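Side-chain contacts in molybdopterin biosynthesis Mog protein (Mycobacterium tuberculosis, PDB 2G4R), which probably binds molybdopterin and takes part in the biosynthesis of the molybdenum cofactor: residues A29-Q34 with D137-L142; D57-G62 with G121-I126. All blocks are in the same frame, centred on the assembly; numbering follows the deposited sequence.

Contact 1. Residues A29-Q34 with D137-L142; sequences AGWLEQ and DGLGVL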
loop_
_atom_site.group_PDB
_atom_site.type_symbol
_atom_site.label_atom_id
_atom_site.label_comp_id
_atom_site.label_asym_id
_atom_site.label_seq_id
_atom_site.Cartn_x
_atom_site.Cartn_y
_atom_site.Cartn_z
ATOM N N ALA A 29 -5.895 7.597 -15.426
ATOM C CA ALA A 29 -5.445 6.581 -16.401
ATOM C C ALA A 29 -6.252 6.630 -17.689
ATOM O O ALA A 29 -5.716 6.484 -18.763
ATOM C CB ALA A 29 -5.505 5.229 -15.786
ATOM N N GLY A 30 -7.544 6.850 -17.586
ATOM C CA GLY A 30 -8.411 6.899 -18.753
ATOM C C GLY A 30 -8.164 8.147 -19.564
ATOM O O GLY A 30 -8.111 8.105 -20.792
ATOM N N TRP A 31 -8.012 9.273 -18.874
ATOM C CA TRP A 31 -7.733 10.533 -19.554
ATOM C C TRP A 31 -6.373 10.458 -20.287
ATOM O O TRP A 31 -6.222 10.946 -21.425
ATOM C CB TRP A 31 -7.797 11.681 -18.557
ATOM C CG TRP A 31 -7.510 13.057 -19.091
ATOM C CD1 TRP A 31 -8.414 14.014 -19.432
ATOM C CD2 TRP A 31 -6.221 13.639 -19.265
ATOM N NE1 TRP A 31 -7.768 15.151 -19.845
ATOM C CE2 TRP A 31 -6.417 14.951 -19.740
ATOM C CE3 TRP A 31 -4.920 13.188 -19.049
ATOM C CZ2 TRP A 31 -5.362 15.800 -20.027
ATOM C CZ3 TRP A 31 -3.850 14.047 -19.353
ATOM C CH2 TRP A 31 -4.088 15.334 -19.818
ATOM N N LEU A 32 -5.379 9.857 -19.651
ATOM C CA LEU A 32 -4.065 9.707 -20.298
ATOM C C LEU A 32 -4.135 8.890 -21.595
ATOM O O LEU A 32 -3.407 9.155 -22.583
ATOM C CB LEU A 32 -3.082 9.082 -19.328
ATOM C CG LEU A 32 -2.480 10.045 -18.268
ATOM C CD1 LEU A 32 -1.641 9.296 -17.250
ATOM C CD2 LEU A 32 -1.611 11.147 -18.899
ATOM N N GLU A 33 -4.997 7.888 -21.578
ATOM C CA GLU A 33 -5.201 6.990 -22.732
ATOM C C GLU A 33 -5.809 7.777 -23.896
ATOM O O GLU A 33 -5.477 7.546 -25.049
ATOM C CB GLU A 33 -6.110 5.834 -22.275
ATOM C CG GLU A 33 -6.673 4.838 -23.327
ATOM C CD GLU A 33 -7.718 3.827 -22.711
ATOM O OE1 GLU A 33 -8.260 3.007 -23.509
ATOM O OE2 GLU A 33 -8.005 3.848 -21.455
ATOM N N GLN A 34 -6.684 8.731 -23.559
ATOM C CA GLN A 34 -7.301 9.607 -24.518
ATOM C C GLN A 34 -6.330 10.632 -25.093
ATOM O O GLN A 34 -6.625 11.229 -26.126
ATOM C CB GLN A 34 -8.531 10.272 -23.914
ATOM C CG GLN A 34 -9.494 9.220 -23.339
ATOM C CD GLN A 34 -10.960 9.594 -23.466
ATOM O OE1 GLN A 34 -11.519 9.629 -24.588
ATOM N NE2 GLN A 34 -11.600 9.879 -22.323
ATOM N N ASP A 137 -11.931 18.054 -13.462
ATOM C CA ASP A 137 -11.836 19.508 -13.742
ATOM C C ASP A 137 -10.388 19.954 -14.029
ATOM O O ASP A 137 -10.119 20.702 -14.968
ATOM C CB ASP A 137 -12.366 20.347 -12.565
ATOM C CG ASP A 137 -13.913 20.355 -12.435
ATOM O OD1 ASP A 137 -14.628 20.052 -13.418
ATOM O OD2 ASP A 137 -14.410 20.696 -11.298
ATOM N N GLY A 138 -9.458 19.512 -13.193
ATOM C CA GLY A 138 -8.054 19.853 -13.386
ATOM C C GLY A 138 -7.453 19.214 -14.650
ATOM O O GLY A 138 -6.648 19.848 -15.334
ATOM N N LEU A 139 -7.845 17.977 -14.982
ATOM C CA LEU A 139 -7.393 17.350 -16.254
ATOM C C LEU A 139 -7.954 18.123 -17.466
ATOM O O LEU A 139 -7.300 18.244 -18.486
ATOM C CB LEU A 139 -7.772 15.872 -16.310
ATOM C CG LEU A 139 -7.131 14.959 -15.278
ATOM C CD1 LEU A 139 -7.820 13.599 -15.310
ATOM C CD2 LEU A 139 -5.636 14.892 -15.523
ATOM N N GLY A 140 -9.139 18.703 -17.306
ATOM C CA GLY A 140 -9.720 19.547 -18.353
ATOM C C GLY A 140 -8.888 20.802 -18.599
ATOM O O GLY A 140 -8.703 21.259 -19.751
ATOM N N VAL A 141 -8.362 21.369 -17.530
ATOM C CA VAL A 141 -7.471 22.504 -17.632
ATOM C C VAL A 141 -6.207 22.072 -18.329
ATOM O O VAL A 141 -5.776 22.716 -19.275
ATOM C CB VAL A 141 -7.133 23.082 -16.258
ATOM C CG1 VAL A 141 -5.965 24.040 -16.353
ATOM C CG2 VAL A 141 -8.301 23.740 -15.712
ATOM N N LEU A 142 -5.622 20.952 -17.875
ATOM C CA LEU A 142 -4.384 20.442 -18.437
ATOM C C LEU A 142 -4.521 20.130 -19.922
ATOM O O LEU A 142 -3.585 20.324 -20.668
ATOM C CB LEU A 142 -3.897 19.177 -17.715
ATOM C CG LEU A 142 -2.604 18.500 -18.204
ATOM C CD1 LEU A 142 -1.393 19.414 -18.026
ATOM C CD2 LEU A 142 -2.341 17.199 -17.441
#
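Trp31 lays one face of its indole over the side chain of Leu139. The CB of Leu139 stands above the five-membered ring, 3.6 Å from its centroid and 11° off the normal, a CH-pi contact. On the same side, Trp31 NE1 comes to 3.4 Å from Leu139 O. The two branches of Leu139 spread along the indole from there. Leu139 CD1 lies 3.8 Å from both CB and CG of Trp31, and Leu139 CD2 lies 4.0 Å from Trp31 CE3. Leu142, one helical turn later, meets the far end of the six-membered ring. Leu142 CD2 approaches Trp31 CH2 obliquely, at 3.5 Å. The CG of Trp31 is anti to the backbone N (chi1 179°), which carries the ring across from helix 24-34 to helix 132-143. Trp31 also stacks on the ring of His35, whose ND1 is hydrogen-bonded to Trp31 O. Ile67 of strand 65-69 touches Trp31, Leu139 and Leu142, so the two helices lie side by side in one layer on the same face of the mixed sheet, as in an alpha/beta fold. The contact is mainly apolar: a broad aromatic face against leucine carbons, joining two helices largely through dispersion and CH-pi attraction.

Contact 2. Residues D57-G62 with G121-I126; sequences DAVNAG and GRTLII
A Schellman motif ends helix 49-60, and the contact joins this last turn to the start of strand 123-128. Gly62 has positive phi (71°), and its N is hydrogen-bonded back to Val59 O at 2.8 Å. Val59 and the backbone of Gly62 are the parts of the turn that meet the strand. Thr123 points toward it, and Thr123 OG1 lies 4.0 Å from Val59 CA and 4.2 Å from Gly62 C. No hydrogen bond crosses between the two segments. The hydroxyl is instead hydrogen-bonded to Val63 O, in the chain that leaves the helix. The OG1 of Thr123 is anti to its own carbonyl carbon (chi1 -58°), which turns the hydroxyl to the helix end. This buried polar group thus has a backbone partner just past the turn. One methyl of Val59 completes the contact: Val59 CG2 is 4.3 Å from Thr123 CB and 4.2 Å from Ile125 CD1, loose van der Waals distances. Thr123 and Ile125, two residues apart, point to the same side of the strand, toward the helix. Ile66 of the adjacent parallel strand 65-69 touches Val59, Thr123 and Ile125. Leu124 and Ile126 turn to the other face, where helices 146-153 and 93-102 pack.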
loop_
_atom_site.group_PDB
_atom_site.type_symbol
_atom_site.label_atom_id
_atom_site.label_comp_id
_atom_site.label_asym_id
_atom_site.label_seq_id
_atom_site.Cartn_x
_atom_site.Cartn_y
_atom_site.Cartn_z
ATOM N N ASP A 57 11.911 8.727 -8.396
ATOM C CA ASP A 57 11.976 7.574 -9.228
ATOM C C ASP A 57 11.389 7.853 -10.604
ATOM O O ASP A 57 11.904 7.369 -11.612
ATOM C CB ASP A 57 11.251 6.407 -8.566
ATOM C CG ASP A 57 12.055 5.790 -7.398
ATOM O OD1 ASP A 57 13.209 6.230 -7.121
ATOM O OD2 ASP A 57 11.519 4.859 -6.751
ATOM N N ALA A 58 10.325 8.649 -10.676
ATOM C CA ALA A 58 9.676 8.813 -11.944
ATOM C C ALA A 58 10.477 9.793 -12.827
ATOM O O ALA A 58 10.647 9.584 -14.035
ATOM C CB ALA A 58 8.215 9.229 -11.751
ATOM N N VAL A 59 11.046 10.793 -12.199
ATOM C CA VAL A 59 11.852 11.791 -12.870
ATOM C C VAL A 59 13.127 11.125 -13.406
ATOM O O VAL A 59 13.542 11.382 -14.528
ATOM C CB VAL A 59 12.196 12.927 -11.876
ATOM C CG1 VAL A 59 13.395 13.798 -12.341
ATOM C CG2 VAL A 59 10.985 13.795 -11.667
ATOM N N ASN A 60 13.707 10.235 -12.592
ATOM C CA ASN A 60 14.963 9.595 -12.912
ATOM C C ASN A 60 14.722 8.541 -14.006
ATOM O O ASN A 60 15.606 8.287 -14.824
ATOM C CB ASN A 60 15.707 9.134 -11.613
ATOM C CG ASN A 60 16.011 10.334 -10.632
ATOM O OD1 ASN A 60 15.552 11.471 -10.861
ATOM N ND2 ASN A 60 16.748 10.067 -9.521
ATOM N N ALA A 61 13.493 8.043 -14.124
ATOM C CA ALA A 61 13.049 7.312 -15.325
ATOM C C ALA A 61 12.915 8.152 -16.634
ATOM O O ALA A 61 12.760 7.575 -17.741
ATOM C CB ALA A 61 11.717 6.599 -15.046
ATOM N N GLY A 62 12.882 9.480 -16.510
ATOM C CA GLY A 62 12.717 10.389 -17.672
ATOM C C GLY A 62 11.335 10.401 -18.310
ATOM O O GLY A 62 11.186 10.601 -19.522
ATOM N N GLY A 121 13.903 18.338 -14.453
ATOM C CA GLY A 121 14.600 17.827 -15.618
ATOM C C GLY A 121 13.785 18.137 -16.853
ATOM O O GLY A 121 13.612 19.300 -17.187
ATOM N N ARG A 122 13.293 17.112 -17.540
ATOM C CA ARG A 122 12.392 17.343 -18.680
ATOM C C ARG A 122 11.004 16.706 -18.424
ATOM O O ARG A 122 10.257 16.440 -19.362
ATOM C CB ARG A 122 12.982 16.781 -19.964
ATOM C CG ARG A 122 14.362 17.346 -20.388
ATOM C CD ARG A 122 14.663 17.044 -21.892
ATOM N NE ARG A 122 13.448 16.667 -22.634
ATOM C CZ ARG A 122 13.296 16.709 -23.953
ATOM N NH1 ARG A 122 14.293 17.074 -24.767
ATOM N NH2 ARG A 122 12.113 16.355 -24.463
ATOM N N THR A 123 10.677 16.501 -17.146
ATOM C CA THR A 123 9.415 15.921 -16.726
ATOM C C THR A 123 8.460 16.999 -16.168
ATOM O O THR A 123 8.823 17.819 -15.324
ATOM C CB THR A 123 9.680 14.860 -15.606
ATOM O OG1 THR A 123 10.579 13.859 -16.102
ATOM C CG2 THR A 123 8.424 14.230 -15.151
ATOM N N LEU A 124 7.239 17.000 -16.676
ATOM C CA LEU A 124 6.253 17.912 -16.208
ATOM C C LEU A 124 5.509 17.186 -15.091
ATOM O O LEU A 124 5.106 16.038 -15.258
ATOM C CB LEU A 124 5.338 18.310 -17.316
ATOM C CG LEU A 124 4.048 19.080 -17.001
ATOM C CD1 LEU A 124 4.342 20.495 -16.523
ATOM C CD2 LEU A 124 3.218 19.106 -18.258
ATOM N N ILE A 125 5.385 17.837 -13.960
ATOM C CA ILE A 125 4.656 17.298 -12.786
ATOM C C ILE A 125 3.460 18.187 -12.471
ATOM O O ILE A 125 3.616 19.395 -12.315
ATOM C CB ILE A 125 5.525 17.212 -11.498
ATOM C CG1 ILE A 125 6.877 16.607 -11.841
ATOM C CG2 ILE A 125 4.735 16.525 -10.329
ATOM C CD1 ILE A 125 7.663 16.230 -10.725
ATOM N N ILE A 126 2.322 17.538 -12.298
ATOM C CA ILE A 126 0.997 18.152 -12.027
ATOM C C ILE A 126 0.382 17.616 -10.726
ATOM O O ILE A 126 0.111 16.433 -10.615
ATOM C CB ILE A 126 0.040 17.830 -13.177
ATOM C CG1 ILE A 126 0.684 18.127 -14.569
ATOM C CG2 ILE A 126 -1.301 18.560 -12.992
ATOM C CD1 ILE A 126 1.038 19.610 -14.805
#

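How the contacts relate
The centres of the two contacts are about 18 Å apart, and both involve helices packed on one mixed sheet. Contact 1 joins helices 24-34 and 132-143. Contact 2 sets the end of helix 49-60 against strand 123-128, on the other face of that sheet. Strand 65-69 serves both, with neighbouring residues facing opposite sides of the sheet. Both segments of contact 2 fall between those of contact 1 in the sequence. Strand 123-128 leads into helix 132-143, and the two contacts touch where Leu142 CD1 lies 4.0 Å from Ile126 CD1. Together they tie helices to both faces of the sheet in the probable molybdopterin-binding domain.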